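Local structure of formate dehydrogenase subunit beta (1H0H) at residues T30-Q39 and N45-H55. The protein transfers electrons through three [4Fe-4S] clusters, as the beta chain of a formate dehydrogenase that reversibly oxidises formate to carbon dioxide. Residues are numbered along the deposited sequence; the frame is centred on the assembly and turned at random.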
# COMPACT_ATOMS: atom_id res chain seq x y z
N THR B 30 2.98 22.15 17.86
CA THR B 30 2.55 22.68 19.15
C THR B 30 1.80 21.58 19.92
O THR B 30 1.35 20.60 19.32
CB THR B 30 1.68 23.88 18.97
OG1 THR B 30 0.51 23.52 18.22
CG2 THR B 30 2.40 24.95 18.13
N PRO B 31 1.67 21.74 21.24
CA PRO B 31 1.08 20.68 22.08
C PRO B 31 -0.39 20.41 21.77
O PRO B 31 -1.19 21.33 21.68
CB PRO B 31 1.20 21.23 23.52
CG PRO B 31 2.20 22.41 23.42
CD PRO B 31 2.08 22.93 22.01
N THR B 32 -0.72 19.13 21.59
CA THR B 32 -2.10 18.74 21.35
C THR B 32 -2.41 17.43 22.03
O THR B 32 -1.50 16.68 22.42
CB THR B 32 -2.41 18.58 19.83
OG1 THR B 32 -1.54 17.59 19.27
CG2 THR B 32 -2.12 19.88 19.06
N GLU B 33 -3.70 17.18 22.19
CA GLU B 33 -4.19 15.92 22.71
C GLU B 33 -5.47 15.60 21.92
O GLU B 33 -6.04 16.46 21.25
CB GLU B 33 -4.39 15.98 24.22
CG GLU B 33 -5.50 16.88 24.68
CD GLU B 33 -5.57 16.97 26.21
OE1 GLU B 33 -4.86 16.19 26.91
OE2 GLU B 33 -6.32 17.82 26.71
N ASN B 34 -5.87 14.35 21.93
CA ASN B 34 -7.10 14.03 21.23
C ASN B 34 -8.27 14.15 22.19
O ASN B 34 -8.38 13.36 23.15
CB ASN B 34 -7.05 12.63 20.62
CG ASN B 34 -8.18 12.41 19.64
OD1 ASN B 34 -9.35 12.68 19.96
ND2 ASN B 34 -7.84 11.99 18.43
N THR B 35 -9.15 15.12 21.92
CA THR B 35 -10.32 15.37 22.76
C THR B 35 -11.63 14.94 22.13
O THR B 35 -12.68 15.40 22.55
CB THR B 35 -10.37 16.85 23.15
OG1 THR B 35 -10.30 17.68 21.96
CG2 THR B 35 -9.13 17.21 23.94
N GLY B 36 -11.55 14.04 21.15
CA GLY B 36 -12.73 13.51 20.49
C GLY B 36 -12.89 13.95 19.03
O GLY B 36 -13.95 13.75 18.44
N PHE B 37 -11.84 14.50 18.45
CA PHE B 37 -11.85 14.94 17.05
C PHE B 37 -10.55 14.69 16.34
O PHE B 37 -9.48 14.65 16.96
CB PHE B 37 -12.09 16.44 17.00
CG PHE B 37 -13.24 16.87 17.83
CD1 PHE B 37 -14.51 16.87 17.30
CD2 PHE B 37 -13.06 17.22 19.16
CE1 PHE B 37 -15.58 17.23 18.06
CE2 PHE B 37 -14.15 17.59 19.94
CZ PHE B 37 -15.40 17.59 19.38
N HIS B 38 -10.64 14.59 15.02
CA HIS B 38 -9.44 14.40 14.22
C HIS B 38 -8.72 15.71 13.96
O HIS B 38 -7.52 15.72 13.79
CB HIS B 38 -9.76 13.68 12.93
CG HIS B 38 -10.05 12.22 13.13
ND1 HIS B 38 -9.05 11.30 13.33
CD2 HIS B 38 -11.21 11.53 13.16
CE1 HIS B 38 -9.58 10.10 13.50
NE2 HIS B 38 -10.89 10.20 13.40
N GLN B 39 -9.47 16.81 13.98
CA GLN B 39 -8.84 18.12 13.76
C GLN B 39 -7.84 18.42 14.91
O GLN B 39 -8.11 18.12 16.08
CB GLN B 39 -9.91 19.20 13.69
CG GLN B 39 -9.34 20.61 13.76
CD GLN B 39 -10.44 21.66 13.89
OE1 GLN B 39 -11.58 21.42 13.47
NE2 GLN B 39 -10.12 22.79 14.51
N ASN B 45 -2.65 29.17 16.10
CA ASN B 45 -1.76 29.67 17.16
C ASN B 45 -0.58 30.38 16.48
O ASN B 45 -0.50 30.39 15.24
CB ASN B 45 -1.34 28.59 18.17
CG ASN B 45 -0.65 27.41 17.52
OD1 ASN B 45 0.33 27.57 16.81
ND2 ASN B 45 -1.15 26.19 17.79
N PHE B 46 0.30 30.98 17.28
CA PHE B 46 1.47 31.70 16.74
C PHE B 46 2.28 30.87 15.74
O PHE B 46 2.94 31.41 14.85
CB PHE B 46 2.39 32.19 17.89
CG PHE B 46 3.56 33.03 17.45
CD1 PHE B 46 3.40 34.39 17.14
CD2 PHE B 46 4.82 32.47 17.35
CE1 PHE B 46 4.48 35.15 16.75
CE2 PHE B 46 5.91 33.22 16.94
CZ PHE B 46 5.73 34.57 16.63
N HIS B 47 2.24 29.54 15.88
CA HIS B 47 3.09 28.69 15.04
C HIS B 47 2.32 27.93 13.97
O HIS B 47 2.91 27.09 13.28
CB HIS B 47 3.81 27.66 15.88
CG HIS B 47 4.71 28.24 16.91
ND1 HIS B 47 5.80 29.02 16.60
CD2 HIS B 47 4.68 28.15 18.26
CE1 HIS B 47 6.40 29.39 17.72
NE2 HIS B 47 5.75 28.87 18.74
N THR B 48 1.04 28.22 13.83
CA THR B 48 0.18 27.45 12.95
C THR B 48 -0.70 28.38 12.14
O THR B 48 -1.70 28.89 12.64
CB THR B 48 -0.69 26.54 13.83
OG1 THR B 48 0.13 25.79 14.74
CG2 THR B 48 -1.43 25.52 12.99
N TYR B 49 -0.34 28.59 10.88
CA TYR B 49 -1.00 29.56 10.04
C TYR B 49 -2.06 28.92 9.16
O TYR B 49 -2.90 29.61 8.62
CB TYR B 49 -0.01 30.18 9.09
CG TYR B 49 1.28 30.75 9.64
CD1 TYR B 49 1.42 31.12 10.99
CD2 TYR B 49 2.36 30.94 8.79
CE1 TYR B 49 2.59 31.66 11.46
CE2 TYR B 49 3.53 31.47 9.26
CZ TYR B 49 3.64 31.83 10.59
OH TYR B 49 4.84 32.37 11.00
N LYS B 50 -1.97 27.61 8.98
CA LYS B 50 -2.87 26.90 8.07
C LYS B 50 -3.41 25.78 8.93
O LYS B 50 -2.65 25.01 9.53
CB LYS B 50 -2.08 26.38 6.85
CG LYS B 50 -2.92 25.69 5.77
CD LYS B 50 -3.95 26.65 5.13
CE LYS B 50 -4.44 26.13 3.80
NZ LYS B 50 -5.64 26.88 3.22
N LEU B 51 -4.73 25.75 9.05
CA LEU B 51 -5.36 24.79 9.91
C LEU B 51 -6.56 24.12 9.24
O LEU B 51 -7.54 24.78 8.90
CB LEU B 51 -5.81 25.48 11.20
CG LEU B 51 -6.37 24.51 12.22
CD1 LEU B 51 -5.28 23.61 12.76
CD2 LEU B 51 -7.07 25.27 13.34
N VAL B 52 -6.47 22.81 9.04
CA VAL B 52 -7.60 22.12 8.43
C VAL B 52 -8.67 21.82 9.48
O VAL B 52 -8.51 20.97 10.36
CB VAL B 52 -7.17 20.83 7.66
CG1 VAL B 52 -8.39 20.14 7.10
CG2 VAL B 52 -6.18 21.20 6.53
N ARG B 53 -9.76 22.57 9.38
CA ARG B 53 -10.84 22.41 10.32
C ARG B 53 -11.75 21.32 9.80
O ARG B 53 -11.88 21.15 8.59
CB ARG B 53 -11.58 23.73 10.47
CG ARG B 53 -10.77 24.82 11.14
CD ARG B 53 -11.54 26.12 11.30
NE ARG B 53 -10.71 27.24 11.74
CZ ARG B 53 -10.30 27.42 12.99
NH1 ARG B 53 -10.61 26.53 13.93
NH2 ARG B 53 -9.58 28.47 13.30
N MET B 54 -12.32 20.53 10.70
CA MET B 54 -13.10 19.37 10.29
C MET B 54 -14.33 19.27 11.16
O MET B 54 -14.22 19.22 12.41
CB MET B 54 -12.26 18.08 10.39
CG MET B 54 -10.90 18.11 9.64
SD MET B 54 -9.75 16.74 10.13
CE MET B 54 -10.54 15.29 9.34
N HIS B 55 -15.51 19.24 10.54
CA HIS B 55 -16.77 19.19 11.30
C HIS B 55 -17.80 18.23 10.72
O HIS B 55 -18.22 18.35 9.56
CB HIS B 55 -17.39 20.58 11.44
CG HIS B 55 -16.62 21.50 12.33
ND1 HIS B 55 -15.97 22.62 11.85
CD2 HIS B 55 -16.37 21.45 13.66
CE1 HIS B 55 -15.36 23.23 12.86
NE2 HIS B 55 -15.60 22.55 13.96
O HOH W 1 -12.40 24.44 14.34
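Q39 and T30, at the two ends of segment 30-39, make its polar contacts with 45-55. The Q39 side chain runs out extended, with CG anti to the backbone N (chi1 168°), and reaches across the backbone of V52-M54, CG against V52 O. There its OE1 accepts a nearly straight hydrogen bond from M54 N (3.0 Å, 165° at the hydrogen), which arrives from above the carbonyl plane. Its amide stands almost perpendicular to the R53 guanidinium, and one water bridges the two, accepting from Q39 NE2 and R53 NH1 (2.8 Å each). The same guanidinium forms salt bridges with D70 and D43.

At the other end, N45 ND2 donates a rather bent bond to T30 OG1 (3.2 Å). N45 is itself held by its OD1, which takes H47 N on an in-plane lone pair to form an Asx turn, and also accepts from T48 OG1 (2.7 Å).

Apolar contacts flank these bonds. T30 CG2 rests on H47 CB (3.8 Å) and meets the edge of the imidazole, while M54 CE reaches H38 CB (4.0 Å).

On strand 51-59, paired with 62-70, V52 abuts a [4Fe-4S] cluster, and the H38 ring hydrogen-bonds to acidic side chains of the other protein chain. Thus Q39 takes the N-H of M54 on the strand edge turned away from 62-70, joining this cluster-lining strand to a loop at the subunit interface.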